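Local coordinates for Lin1840 protein (PDB 4ZO9) that probably hydrolyses terminal, non-reducing beta-D-glucosyl residues from beta-glucosides, releasing beta-D-glucose, as a family 3 glycoside hydrolase, at residues F88-I93 against D129-T134; A123-A128 against K356-D361; S269-V274 against E301-C306; G297-M302 against V329-N334. The protein carries 2 engineered substitutions. All coordinates share one frame; numbering follows the deposited sequence.

Contact 1: F88-I93 against D129-T134. With BGC (beta-D-glucopyranose), chain C.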
loop_
_atom_site.group_PDB
_atom_site.type_symbol
_atom_site.label_atom_id
_atom_site.label_comp_id
_atom_site.label_asym_id
_atom_site.label_seq_id
_atom_site.Cartn_x
_atom_site.Cartn_y
_atom_site.Cartn_z
ATOM N N PHE A 88 28.161 21.304 -15.802
ATOM C CA PHE A 88 26.774 21.728 -15.983
ATOM C C PHE A 88 25.800 20.569 -16.154
ATOM O O PHE A 88 25.934 19.746 -17.078
ATOM C CB PHE A 88 26.662 22.623 -17.176
ATOM C CG PHE A 88 27.299 23.961 -16.944
ATOM C CD1 PHE A 88 28.685 24.081 -16.858
ATOM C CD2 PHE A 88 26.537 25.074 -16.779
ATOM C CE1 PHE A 88 29.267 25.310 -16.611
ATOM C CE2 PHE A 88 27.123 26.318 -16.535
ATOM C CZ PHE A 88 28.477 26.421 -16.443
ATOM N N MET A 89 24.807 20.530 -15.270
ATOM C CA MET A 89 23.796 19.443 -15.272
ATOM C C MET A 89 22.374 19.968 -15.487
ATOM O O MET A 89 22.074 21.153 -15.193
ATOM C CB MET A 89 23.893 18.638 -13.977
ATOM C CG MET A 89 25.310 18.246 -13.560
ATOM S SD MET A 89 25.254 16.843 -12.427
ATOM C CE MET A 89 26.973 16.871 -11.928
ATOM N N ALA A 90 21.512 19.130 -16.077
ATOM C CA ALA A 90 20.113 19.554 -16.274
ATOM C C ALA A 90 19.113 18.403 -16.340
ATOM O O ALA A 90 19.448 17.277 -16.638
ATOM C CB ALA A 90 20.009 20.369 -17.548
ATOM N N ASP A 91 17.858 18.749 -16.176
ATOM C CA ASP A 91 16.737 17.837 -16.385
ATOM C C ASP A 91 16.297 17.782 -17.882
ATOM O O ASP A 91 15.561 18.640 -18.345
ATOM C CB ASP A 91 15.564 18.274 -15.498
ATOM C CG ASP A 91 15.844 18.055 -14.016
ATOM O OD1 ASP A 91 16.067 16.899 -13.647
ATOM O OD2 ASP A 91 15.800 18.995 -13.206
ATOM N N VAL A 92 16.795 16.797 -18.623
ATOM C CA VAL A 92 16.337 16.508 -19.979
ATOM C C VAL A 92 15.739 15.113 -19.841
ATOM O O VAL A 92 16.409 14.089 -19.827
ATOM C CB VAL A 92 17.472 16.633 -21.033
ATOM C CG1 VAL A 92 16.895 16.708 -22.432
ATOM C CG2 VAL A 92 18.331 17.900 -20.722
ATOM N N ILE A 93 14.439 15.137 -19.651
ATOM C CA ILE A 93 13.684 13.988 -19.220
ATOM C C ILE A 93 13.050 13.246 -20.396
ATOM O O ILE A 93 13.104 12.045 -20.479
ATOM C CB ILE A 93 12.586 14.423 -18.256
ATOM C CG1 ILE A 93 13.190 15.178 -17.100
ATOM C CG2 ILE A 93 11.790 13.178 -17.780
ATOM C CD1 ILE A 93 14.429 14.502 -16.462
ATOM N N ASP A 129 23.183 23.473 -26.149
ATOM C CA ASP A 129 22.938 24.563 -25.222
ATOM C C ASP A 129 23.825 24.527 -23.978
ATOM O O ASP A 129 23.595 25.226 -22.971
ATOM C CB ASP A 129 21.464 24.540 -24.836
ATOM C CG ASP A 129 20.792 25.866 -25.034
ATOM O OD1 ASP A 129 21.354 26.846 -25.575
ATOM O OD2 ASP A 129 19.651 25.926 -24.644
ATOM N N GLY A 130 24.868 23.715 -24.071
ATOM C CA GLY A 130 25.920 23.706 -23.077
ATOM C C GLY A 130 25.773 22.781 -21.909
ATOM O O GLY A 130 26.549 22.910 -20.973
ATOM N N HIS A 131 24.822 21.823 -21.946
ATOM C CA HIS A 131 24.638 20.922 -20.810
ATOM C C HIS A 131 25.485 19.663 -20.958
ATOM O O HIS A 131 25.556 19.088 -22.028
ATOM C CB HIS A 131 23.159 20.514 -20.643
ATOM C CG HIS A 131 22.201 21.659 -20.583
ATOM N ND1 HIS A 131 22.141 22.548 -19.520
ATOM C CD2 HIS A 131 21.267 22.069 -21.467
ATOM C CE1 HIS A 131 21.200 23.431 -19.748
ATOM N NE2 HIS A 131 20.652 23.162 -20.918
ATOM N N HIS A 132 26.101 19.210 -19.856
ATOM C CA HIS A 132 27.013 18.059 -19.881
ATOM C C HIS A 132 26.380 16.753 -19.398
ATOM O O HIS A 132 26.828 15.649 -19.763
ATOM C CB HIS A 132 28.217 18.340 -19.004
ATOM C CG HIS A 132 28.913 19.618 -19.322
ATOM N ND1 HIS A 132 29.528 20.384 -18.358
ATOM C CD2 HIS A 132 29.115 20.264 -20.495
ATOM C CE1 HIS A 132 30.086 21.439 -18.916
ATOM N NE2 HIS A 132 29.831 21.403 -20.208
ATOM N N VAL A 133 25.393 16.881 -18.511
ATOM C CA VAL A 133 24.755 15.768 -17.821
ATOM C C VAL A 133 23.241 15.990 -17.830
ATOM O O VAL A 133 22.760 17.112 -17.568
ATOM C CB VAL A 133 25.132 15.678 -16.305
ATOM C CG1 VAL A 133 24.471 14.453 -15.649
ATOM C CG2 VAL A 133 26.620 15.579 -16.070
ATOM N N THR A 134 22.488 14.921 -18.113
ATOM C CA THR A 134 21.068 14.958 -17.886
ATOM C C THR A 134 20.619 14.113 -16.690
ATOM O O THR A 134 21.162 13.056 -16.461
ATOM C CB THR A 134 20.264 14.547 -19.103
ATOM O OG1 THR A 134 18.854 14.718 -18.785
ATOM C CG2 THR A 134 20.571 13.112 -19.508
HETATM C C2 BGC C . 13.681 16.453 -8.793
HETATM C C3 BGC C . 14.722 15.543 -9.448
HETATM C C4 BGC C . 15.594 16.425 -10.310
HETATM C C5 BGC C . 16.541 17.203 -9.380
HETATM C C6 BGC C . 17.230 18.324 -10.144
HETATM C C1 BGC C . 14.379 17.651 -8.083
HETATM O O2 BGC C . 12.875 15.718 -7.869
HETATM O O3 BGC C . 14.109 14.541 -10.254
HETATM O O4 BGC C . 16.303 15.636 -11.196
HETATM O O5 BGC C . 15.836 17.666 -8.141
HETATM O O6 BGC C . 16.224 19.280 -10.453
HETATM O O HOH W 1 23.029 23.260 -16.699
#
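Phe88 O draws two backbone donors from the other segment, His132 N at 2.8 Å and Val133 N at 3.2 Å, and Ala90 N returns a bond of 2.8 Å to Val133 O. Round this ladder packing is close: Met89 and Val133 lie side by side, Met89 CG 3.8 Å from Val133 CB, while Ala90 CB sits over one face of the His131 ring, 3.9 Å from its centroid. Strands 87-90 and 133-134 are parallel neighbours in the eight-stranded sheet of the TIM-barrel-like N-terminal domain. Just past the end of strand 87-90, Val92 O receives Thr134 OG1 at 2.7 Å; chi1 of -176° sets that hydroxyl beside the threonine's carbonyl carbon, toward Val92. The looser side holds one water, in plane at the edge of the His131 ring, donating to Met89 O and lying 3.0 Å from His131 ND1; Tyr96 OH holds His131 NE2. Asp91 takes almost no part in the packing; its carboxylate turns to the bound beta-D-glucopyranose, where Asp91 OD1 accepts from sugar O4 at 2.8 Å.

Contact 2: A123-A128 against K356-D361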
loop_
_atom_site.group_PDB
_atom_site.type_symbol
_atom_site.label_atom_id
_atom_site.label_comp_id
_atom_site.label_asym_id
_atom_site.label_seq_id
_atom_site.Cartn_x
_atom_site.Cartn_y
_atom_site.Cartn_z
ATOM N N ALA A 123 20.134 14.691 -26.254
ATOM C CA ALA A 123 21.567 15.009 -26.021
ATOM C C ALA A 123 22.105 15.954 -27.076
ATOM O O ALA A 123 22.826 16.890 -26.769
ATOM C CB ALA A 123 22.403 13.729 -25.970
ATOM N N LEU A 124 21.752 15.694 -28.335
ATOM C CA LEU A 124 22.148 16.564 -29.452
ATOM C C LEU A 124 21.831 18.008 -29.134
ATOM O O LEU A 124 22.694 18.879 -29.267
ATOM C CB LEU A 124 21.428 16.151 -30.748
ATOM C CG LEU A 124 21.631 17.059 -31.972
ATOM C CD1 LEU A 124 22.964 16.742 -32.616
ATOM C CD2 LEU A 124 20.524 16.930 -32.992
ATOM N N GLU A 125 20.591 18.258 -28.720
ATOM C CA GLU A 125 20.123 19.622 -28.406
ATOM C C GLU A 125 20.631 20.153 -27.097
ATOM O O GLU A 125 21.025 21.354 -26.998
ATOM C CB GLU A 125 18.582 19.703 -28.393
ATOM C CG GLU A 125 17.973 19.331 -29.743
ATOM C CD GLU A 125 16.460 19.476 -29.794
ATOM O OE1 GLU A 125 15.790 19.396 -28.717
ATOM O OE2 GLU A 125 15.952 19.647 -30.932
ATOM N N ALA A 126 20.608 19.282 -26.088
ATOM C CA ALA A 126 21.049 19.705 -24.759
ATOM C C ALA A 126 22.547 20.098 -24.792
ATOM O O ALA A 126 22.911 21.136 -24.245
ATOM C CB ALA A 126 20.793 18.639 -23.696
ATOM N N THR A 127 23.378 19.302 -25.458
ATOM C CA THR A 127 24.802 19.663 -25.616
ATOM C C THR A 127 24.976 20.975 -26.420
ATOM O O THR A 127 25.872 21.806 -26.139
ATOM C CB THR A 127 25.615 18.518 -26.219
ATOM O OG1 THR A 127 25.063 18.077 -27.472
ATOM C CG2 THR A 127 25.692 17.328 -25.240
ATOM N N ALA A 128 24.105 21.176 -27.398
ATOM C CA ALA A 128 24.115 22.442 -28.158
ATOM C C ALA A 128 23.819 23.672 -27.294
ATOM O O ALA A 128 24.213 24.787 -27.631
ATOM C CB ALA A 128 23.154 22.360 -29.320
ATOM N N LYS A 356 21.932 25.571 -34.868
ATOM C CA LYS A 356 21.415 24.866 -36.029
ATOM C C LYS A 356 20.909 23.466 -35.651
ATOM O O LYS A 356 20.071 22.933 -36.335
ATOM C CB LYS A 356 22.442 24.814 -37.196
ATOM C CG LYS A 356 23.824 24.277 -36.856
ATOM C CD LYS A 356 24.518 23.651 -38.064
ATOM C CE LYS A 356 24.318 22.136 -38.106
ATOM N NZ LYS A 356 24.836 21.503 -39.347
ATOM N N ASP A 357 21.418 22.902 -34.561
ATOM C CA ASP A 357 21.084 21.532 -34.171
ATOM C C ASP A 357 19.806 21.440 -33.324
ATOM O O ASP A 357 19.399 20.334 -32.960
ATOM C CB ASP A 357 22.239 20.909 -33.372
ATOM C CG ASP A 357 23.497 20.653 -34.206
ATOM O OD1 ASP A 357 23.518 20.812 -35.465
ATOM O OD2 ASP A 357 24.493 20.244 -33.565
ATOM N N ILE A 358 19.207 22.579 -32.978
ATOM C CA ILE A 358 18.078 22.669 -32.060
ATOM C C ILE A 358 16.715 22.788 -32.768
ATOM O O ILE A 358 16.508 23.683 -33.511
ATOM C CB ILE A 358 18.272 23.834 -31.061
ATOM C CG1 ILE A 358 19.474 23.512 -30.160
ATOM C CG2 ILE A 358 17.026 24.003 -30.199
ATOM C CD1 ILE A 358 19.946 24.586 -29.208
ATOM N N LEU A 359 15.787 21.865 -32.500
ATOM C CA LEU A 359 14.420 21.940 -33.036
ATOM C C LEU A 359 14.478 21.932 -34.565
ATOM O O LEU A 359 13.866 22.769 -35.213
ATOM C CB LEU A 359 13.668 23.189 -32.513
ATOM C CG LEU A 359 12.127 23.220 -32.624
ATOM C CD1 LEU A 359 11.452 22.039 -31.936
ATOM C CD2 LEU A 359 11.614 24.517 -32.030
ATOM N N THR A 360 15.262 21.019 -35.128
ATOM C CA THR A 360 15.300 20.821 -36.578
ATOM C C THR A 360 14.036 20.065 -37.002
ATOM O O THR A 360 13.362 19.420 -36.189
ATOM C CB THR A 360 16.493 19.941 -37.051
ATOM O OG1 THR A 360 16.308 18.589 -36.635
ATOM C CG2 THR A 360 17.831 20.434 -36.539
ATOM N N ASP A 361 13.772 20.063 -38.300
ATOM C CA ASP A 361 12.688 19.260 -38.856
ATOM C C ASP A 361 12.921 17.750 -38.776
ATOM O O ASP A 361 11.965 17.007 -38.633
ATOM C CB ASP A 361 12.420 19.669 -40.302
ATOM C CG ASP A 361 11.703 20.990 -40.382
ATOM O OD1 ASP A 361 11.226 21.457 -39.319
ATOM O OD2 ASP A 361 11.616 21.569 -41.485
HETATM O O HOH W 2 16.946 19.100 -33.360
#
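Leu124 is the first residue of 123-128 to meet the loop 356-361. Its isobutyl group crosses the Asp357 side chain at about a right angle, with Leu124 CD2 3.6 Å from Asp357 O and Leu124 CD1 3.9 Å from Asp357 OD2; that carboxylate has its salt bridge with Arg354. Glu125 carries the polar part. Its chain runs extended beyond CG (chi2 -177°), passing Asp357 O with its own CG and bringing OE2 to Leu359 N at 2.7 Å. The N-H points nearly straight at the oxygen (163°) but meets it from above the carboxylate plane. A water donates to the same Glu125 OE2 and to Asp357 O and accepts from Thr360 N, so one molecule ties the glutamate to the backbone of the loop at Asp357 and Thr360. Lys97 N and Thr98 OG1 also bond the carboxylate, fixing its rotation. One turn on, Ala128 CB rests on Ile358 CD1 at 3.9 Å. The contact thus lays the last turns of helix 112-128, which precedes strand 133-134 of the barrel, against the linker between helices 322-338 and 361-374, where Thr360 is the N-cap of the latter and its OG1 bonds Ser363 N.

Contact 3: S269-V274 against E301-C306. Engineered in segment 269-274: Ala270 (natural residue Asp). With GLC (alpha-D-glucopyranose), chain B; BGC (beta-D-glucopyranose), chain G; BGC (beta-D-glucopyranose), chain C.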
loop_
_atom_site.group_PDB
_atom_site.type_symbol
_atom_site.label_atom_id
_atom_site.label_comp_id
_atom_site.label_asym_id
_atom_site.label_seq_id
_atom_site.Cartn_x
_atom_site.Cartn_y
_atom_site.Cartn_z
ATOM N N SER A 269 23.068 14.189 -4.761
ATOM C CA SER A 269 21.859 14.159 -3.965
ATOM C C SER A 269 20.717 14.617 -4.789
ATOM O O SER A 269 20.897 15.413 -5.664
ATOM C CB SER A 269 21.979 15.078 -2.736
ATOM O OG SER A 269 21.670 16.436 -3.009
ATOM N N ALA A 270 19.509 14.140 -4.506
ATOM C CA ALA A 270 18.364 14.849 -5.064
ATOM C C ALA A 270 18.344 16.222 -4.409
ATOM O O ALA A 270 18.953 16.448 -3.371
ATOM C CB ALA A 270 17.064 14.158 -4.793
ATOM N N TRP A 271 17.581 17.120 -4.983
ATOM C CA TRP A 271 17.541 18.487 -4.514
ATOM C C TRP A 271 17.227 18.624 -3.017
ATOM O O TRP A 271 16.129 18.290 -2.593
ATOM C CB TRP A 271 16.510 19.269 -5.290
ATOM C CG TRP A 271 16.470 20.675 -4.826
ATOM C CD1 TRP A 271 16.104 21.124 -3.578
ATOM C CD2 TRP A 271 16.796 21.847 -5.581
ATOM N NE1 TRP A 271 16.190 22.491 -3.524
ATOM C CE2 TRP A 271 16.597 22.957 -4.744
ATOM C CE3 TRP A 271 17.195 22.066 -6.881
ATOM C CZ2 TRP A 271 16.822 24.267 -5.164
ATOM C CZ3 TRP A 271 17.407 23.406 -7.307
ATOM C CH2 TRP A 271 17.228 24.453 -6.455
ATOM N N GLY A 272 18.178 19.167 -2.251
ATOM C CA GLY A 272 18.021 19.343 -0.826
ATOM C C GLY A 272 18.030 18.082 0.037
ATOM O O GLY A 272 18.005 18.191 1.258
ATOM N N ALA A 273 18.077 16.896 -0.577
ATOM C CA ALA A 273 17.930 15.674 0.167
ATOM C C ALA A 273 18.972 15.474 1.314
ATOM O O ALA A 273 18.694 14.745 2.300
ATOM C CB ALA A 273 17.976 14.512 -0.799
ATOM N N VAL A 274 20.155 16.105 1.173
ATOM C CA VAL A 274 21.176 16.030 2.218
ATOM C C VAL A 274 20.664 16.714 3.503
ATOM O O VAL A 274 20.679 16.096 4.583
ATOM C CB VAL A 274 22.551 16.606 1.773
ATOM C CG1 VAL A 274 23.481 16.806 2.977
ATOM C CG2 VAL A 274 23.191 15.727 0.743
ATOM N N GLU A 301 26.337 17.669 -3.176
ATOM C CA GLU A 301 25.163 18.131 -2.477
ATOM C C GLU A 301 24.431 19.145 -3.366
ATOM O O GLU A 301 24.972 20.190 -3.640
ATOM C CB GLU A 301 25.566 18.797 -1.146
ATOM C CG GLU A 301 24.325 19.219 -0.318
ATOM C CD GLU A 301 24.645 19.733 1.061
ATOM O OE1 GLU A 301 25.844 19.836 1.446
ATOM O OE2 GLU A 301 23.669 20.054 1.746
ATOM N N MET A 302 23.206 18.813 -3.793
ATOM C CA MET A 302 22.457 19.684 -4.678
ATOM C C MET A 302 21.722 20.805 -3.936
ATOM O O MET A 302 20.689 20.556 -3.281
ATOM C CB MET A 302 21.453 18.889 -5.509
ATOM C CG MET A 302 20.622 19.711 -6.492
ATOM S SD MET A 302 19.397 18.726 -7.368
ATOM C CE MET A 302 20.405 17.789 -8.477
ATOM N N MET A 303 22.275 22.029 -4.042
ATOM C CA MET A 303 21.630 23.268 -3.550
ATOM C C MET A 303 21.308 23.393 -2.043
ATOM O O MET A 303 20.488 24.175 -1.645
ATOM C CB MET A 303 20.387 23.552 -4.364
ATOM C CG MET A 303 20.643 24.406 -5.582
ATOM S SD MET A 303 21.363 26.036 -5.219
ATOM C CE MET A 303 19.905 26.996 -4.845
ATOM N N THR A 304 21.978 22.603 -1.188
ATOM C CA THR A 304 21.966 22.912 0.267
ATOM C C THR A 304 23.414 23.034 0.744
ATOM O O THR A 304 24.320 22.773 -0.012
ATOM C CB THR A 304 21.171 21.893 1.117
ATOM O OG1 THR A 304 21.443 20.564 0.686
ATOM C CG2 THR A 304 19.680 22.161 0.986
ATOM N N THR A 305 23.616 23.403 1.999
ATOM C CA THR A 305 24.905 23.856 2.430
ATOM C C THR A 305 25.498 23.031 3.553
ATOM O O THR A 305 26.376 23.535 4.255
ATOM C CB THR A 305 24.762 25.263 2.986
ATOM O OG1 THR A 305 23.807 25.212 4.016
ATOM C CG2 THR A 305 24.262 26.208 1.942
ATOM N N CYS A 306 25.036 21.802 3.765
ATOM C CA CYS A 306 25.544 21.060 4.914
ATOM C C CYS A 306 27.017 20.848 4.746
ATOM O O CYS A 306 27.766 21.166 5.647
ATOM C CB CYS A 306 24.816 19.727 5.103
ATOM S SG CYS A 306 23.077 20.050 5.323
HETATM C C1 GLC B . 12.447 21.061 -5.916
HETATM C C2 GLC B . 12.516 19.821 -6.703
HETATM C C3 GLC B . 13.753 19.941 -7.606
HETATM C C4 GLC B . 13.678 21.244 -8.412
HETATM C C5 GLC B . 13.415 22.438 -7.495
HETATM C C6 GLC B . 12.966 23.644 -8.195
HETATM O O1 GLC B . 13.680 21.146 -5.228
HETATM O O2 GLC B . 12.595 18.753 -5.767
HETATM O O3 GLC B . 13.838 18.855 -8.590
HETATM O O4 GLC B . 14.926 21.394 -9.120
HETATM O O5 GLC B . 12.227 22.172 -6.823
HETATM O O6 GLC B . 14.021 23.935 -9.047
HETATM C C2 BGC G . 12.661 19.898 -6.632
HETATM C C3 BGC G . 13.828 19.973 -7.610
HETATM C C4 BGC G . 13.777 21.294 -8.382
HETATM C C5 BGC G . 13.410 22.528 -7.555
HETATM C C6 BGC G . 12.889 23.602 -8.479
HETATM C C1 BGC G . 12.621 21.159 -5.792
HETATM O O1 BGC G . 11.563 21.038 -4.838
HETATM O O2 BGC G . 12.750 18.787 -5.741
HETATM O O3 BGC G . 13.825 18.881 -8.559
HETATM O O4 BGC G . 15.064 21.525 -8.973
HETATM O O5 BGC G . 12.365 22.279 -6.637
HETATM O O6 BGC G . 13.886 23.790 -9.459
HETATM C C2 BGC C . 13.681 16.453 -8.793
HETATM C C3 BGC C . 14.722 15.543 -9.448
HETATM C C4 BGC C . 15.594 16.425 -10.310
HETATM C C5 BGC C . 16.541 17.203 -9.380
HETATM C C6 BGC C . 17.230 18.324 -10.144
HETATM C C1 BGC C . 14.379 17.651 -8.083
HETATM O O2 BGC C . 12.875 15.718 -7.869
HETATM O O3 BGC C . 14.109 14.541 -10.254
HETATM O O4 BGC C . 16.303 15.636 -11.196
HETATM O O5 BGC C . 15.836 17.666 -8.141
HETATM O O6 BGC C . 16.224 19.280 -10.453
HETATM O O HOH W 3 20.993 18.344 -0.665
#
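Met303 and Trp271 lie side by side where two loops follow the C-terminal ends of strands 267-268 and 301-302, at the sugar-binding end of the TIM-barrel-like domain. Met303, bent at chi2 and chi3, spreads its CB and CG over the six-membered ring of Trp271, with CB 3.8 Å from the ring centroid and 13° off its normal. The opposite face of the indole carries glucose, modelled there as both alpha and beta forms, so the tryptophan is a flat wall between methionine and sugar. Met302 fills the angle beneath: its SD touches Trp271 CB at 3.6 Å and lies oblique to the five-membered ring, 5.2 Å from its centroid, a Met-aromatic contact. The same sulfur also reaches C6 of the other bound beta-D-glucopyranose. A type II turn from Ala270 to Ala273 shapes the tryptophan's loop; Ala270 is an engineered substitution for Asp. Gly272, at positive phi, leaves a smooth backbone on which Thr304 CG2 rests, and its N bonds Met302 O at 3.0 Å. Farther on, Val274 is a knob against the carboxylate end of Glu301, whose OE2 is gripped by Thr304 OG1 on the anti side and Cys306 N on the syn side. Ser269 OG takes the N-H of Met302 at 2.9 Å (168°) and donates its own hydrogen bond to Ala270 O, from above that carbonyl's plane.

Contact 4: G297-M302 against V329-N334. With BGC (beta-D-glucopyranose), chain C.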
loop_
_atom_site.group_PDB
_atom_site.type_symbol
_atom_site.label_atom_id
_atom_site.label_comp_id
_atom_site.label_asym_id
_atom_site.label_seq_id
_atom_site.Cartn_x
_atom_site.Cartn_y
_atom_site.Cartn_z
ATOM N N GLY A 297 28.559 8.184 1.114
ATOM C CA GLY A 297 29.259 8.282 -0.186
ATOM C C GLY A 297 28.589 9.210 -1.179
ATOM O O GLY A 297 28.704 9.030 -2.381
ATOM N N VAL A 298 27.818 10.143 -0.658
ATOM C CA VAL A 298 27.173 11.159 -1.510
ATOM C C VAL A 298 28.277 12.147 -1.861
ATOM O O VAL A 298 28.855 12.721 -0.964
ATOM C CB VAL A 298 26.046 11.937 -0.805
ATOM C CG1 VAL A 298 25.573 13.126 -1.660
ATOM C CG2 VAL A 298 24.894 11.031 -0.523
ATOM N N ASP A 299 28.560 12.318 -3.147
ATOM C CA ASP A 299 29.678 13.167 -3.579
ATOM C C ASP A 299 29.361 14.606 -3.798
ATOM O O ASP A 299 30.289 15.426 -3.857
ATOM C CB ASP A 299 30.237 12.641 -4.861
ATOM C CG ASP A 299 30.738 11.247 -4.708
ATOM O OD1 ASP A 299 31.273 10.971 -3.620
ATOM O OD2 ASP A 299 30.569 10.422 -5.654
ATOM N N LEU A 300 28.075 14.914 -3.962
ATOM C CA LEU A 300 27.677 16.201 -4.565
ATOM C C LEU A 300 26.322 16.614 -3.987
ATOM O O LEU A 300 25.317 15.947 -4.197
ATOM C CB LEU A 300 27.667 16.122 -6.109
ATOM C CG LEU A 300 27.439 17.460 -6.814
ATOM C CD1 LEU A 300 28.353 18.624 -6.391
ATOM C CD2 LEU A 300 27.476 17.349 -8.317
ATOM N N GLU A 301 26.337 17.669 -3.176
ATOM C CA GLU A 301 25.163 18.131 -2.477
ATOM C C GLU A 301 24.431 19.145 -3.366
ATOM O O GLU A 301 24.972 20.190 -3.640
ATOM C CB GLU A 301 25.566 18.797 -1.146
ATOM C CG GLU A 301 24.325 19.219 -0.318
ATOM C CD GLU A 301 24.645 19.733 1.061
ATOM O OE1 GLU A 301 25.844 19.836 1.446
ATOM O OE2 GLU A 301 23.669 20.054 1.746
ATOM N N MET A 302 23.206 18.813 -3.793
ATOM C CA MET A 302 22.457 19.684 -4.678
ATOM C C MET A 302 21.722 20.805 -3.936
ATOM O O MET A 302 20.689 20.556 -3.281
ATOM C CB MET A 302 21.453 18.889 -5.509
ATOM C CG MET A 302 20.622 19.711 -6.492
ATOM S SD MET A 302 19.397 18.726 -7.368
ATOM C CE MET A 302 20.405 17.789 -8.477
ATOM N N VAL A 329 35.897 14.096 -4.231
ATOM C CA VAL A 329 36.552 15.019 -5.162
ATOM C C VAL A 329 37.111 14.232 -6.355
ATOM O O VAL A 329 36.949 14.654 -7.484
ATOM C CB VAL A 329 37.649 15.883 -4.472
ATOM C CG1 VAL A 329 38.507 16.577 -5.514
ATOM C CG2 VAL A 329 37.036 16.911 -3.524
ATOM N N LEU A 330 37.741 13.071 -6.132
ATOM C CA LEU A 330 38.323 12.365 -7.253
ATOM C C LEU A 330 37.237 11.912 -8.226
ATOM O O LEU A 330 37.405 12.001 -9.437
ATOM C CB LEU A 330 39.141 11.180 -6.807
ATOM C CG LEU A 330 39.798 10.338 -7.907
ATOM C CD1 LEU A 330 40.658 11.183 -8.826
ATOM C CD2 LEU A 330 40.634 9.271 -7.232
ATOM N N ARG A 331 36.104 11.444 -7.725
ATOM C CA ARG A 331 35.015 11.121 -8.648
ATOM C C ARG A 331 34.502 12.380 -9.429
ATOM O O ARG A 331 34.224 12.312 -10.592
ATOM C CB ARG A 331 33.894 10.387 -7.895
ATOM C CG ARG A 331 34.331 9.026 -7.377
ATOM C CD ARG A 331 33.206 8.177 -6.847
ATOM N NE ARG A 331 32.769 8.625 -5.556
ATOM C CZ ARG A 331 33.211 8.192 -4.380
ATOM N NH1 ARG A 331 32.706 8.706 -3.278
ATOM N NH2 ARG A 331 34.131 7.251 -4.288
ATOM N N MET A 332 34.426 13.527 -8.778
ATOM C CA MET A 332 33.996 14.746 -9.464
ATOM C C MET A 332 34.952 15.142 -10.594
ATOM O O MET A 332 34.511 15.447 -11.701
ATOM C CB MET A 332 33.857 15.916 -8.474
ATOM C CG MET A 332 32.581 15.864 -7.636
ATOM S SD MET A 332 31.085 16.174 -8.599
ATOM C CE MET A 332 31.403 17.874 -9.116
ATOM N N LEU A 333 36.261 15.133 -10.305
ATOM C CA LEU A 333 37.252 15.413 -11.333
ATOM C C LEU A 333 37.268 14.324 -12.409
ATOM O O LEU A 333 37.437 14.659 -13.581
ATOM C CB LEU A 333 38.636 15.670 -10.747
ATOM C CG LEU A 333 38.715 16.703 -9.618
ATOM C CD1 LEU A 333 40.139 16.880 -9.109
ATOM C CD2 LEU A 333 38.187 18.039 -10.072
ATOM N N ASN A 334 37.062 13.045 -12.067
ATOM C CA ASN A 334 37.050 12.027 -13.107
ATOM C C ASN A 334 35.877 12.253 -14.064
ATOM O O ASN A 334 36.062 12.192 -15.265
ATOM C CB ASN A 334 36.968 10.624 -12.541
ATOM C CG ASN A 334 38.286 10.117 -12.008
ATOM O OD1 ASN A 334 39.351 10.526 -12.447
ATOM N ND2 ASN A 334 38.211 9.213 -11.042
HETATM C C2 BGC C . 13.681 16.453 -8.793
HETATM C C3 BGC C . 14.722 15.543 -9.448
HETATM C C4 BGC C . 15.594 16.425 -10.310
HETATM C C5 BGC C . 16.541 17.203 -9.380
HETATM C C6 BGC C . 17.230 18.324 -10.144
HETATM C C1 BGC C . 14.379 17.651 -8.083
HETATM O O2 BGC C . 12.875 15.718 -7.869
HETATM O O3 BGC C . 14.109 14.541 -10.254
HETATM O O4 BGC C . 16.303 15.636 -11.196
HETATM O O5 BGC C . 15.836 17.666 -8.141
HETATM O O6 BGC C . 16.224 19.280 -10.453
#
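Arg331 grips Asp299 side-on with two nitrogens, one to each carboxylate oxygen. NH1 of Arg331 reaches the syn lone pair of Asp299 OD1 at 2.7 Å, and Arg331 NE meets Asp299 OD2 at 2.8 Å, the straighter bond of the two (170°). Both oxygens lie close to the guanidinium plane, yet the carboxylate is rotated 35° against it, leaving NE well out of the plane of the acid. A bend at chi3 (-76°) turns the arginine's end across the aspartate. Beside this pair is an apolar touch: Met332, folded at chi2 and chi3, brings its SD to 3.8 Å from Leu300 CD2, the two side chains crossing at about a right angle. The segments belong to the TIM-barrel-like domain, where helix 322-338 packs against the residues leading into strand 301-302. Further out, Arg258 forms a second salt bridge to Asp299 OD2 and also bonds Gly297 O, while Leu267 N donates to the same OD2. The buried acid is therefore shared by two arginines, whose positive charges would probably favour its ionised form. Gly297 closes the preceding helix in a Schellman motif, and Leu300 leans on Gln24 of the adjacent strand 23-25 and Ser59 of the next, 59-61.

Contacts 1, 3 and 4 lie wholly within the N-terminal family 3 domain and reach one parallel sheet, contact 1 through strands 87-90 and 133-134, the others through strand 301-302. Contacts 3 and 4 share Glu301 and Met302, with centres about 12 Å apart. Contact 1 lies about 17 Å from contact 4, centre to centre, yet Met89 CE packs on Leu300 CD2 at 3.7 Å. Contact 2 adjoins contact 1 through helix 112-128; their segments alternate along the chain, and contacts 3 and 4 fall between the two segments of contact 2, which ties the barrel to the linker following it. Asp91, just past strand 87-90, and Met302, on strand 301-302, both reach the same bound beta-D-glucopyranose.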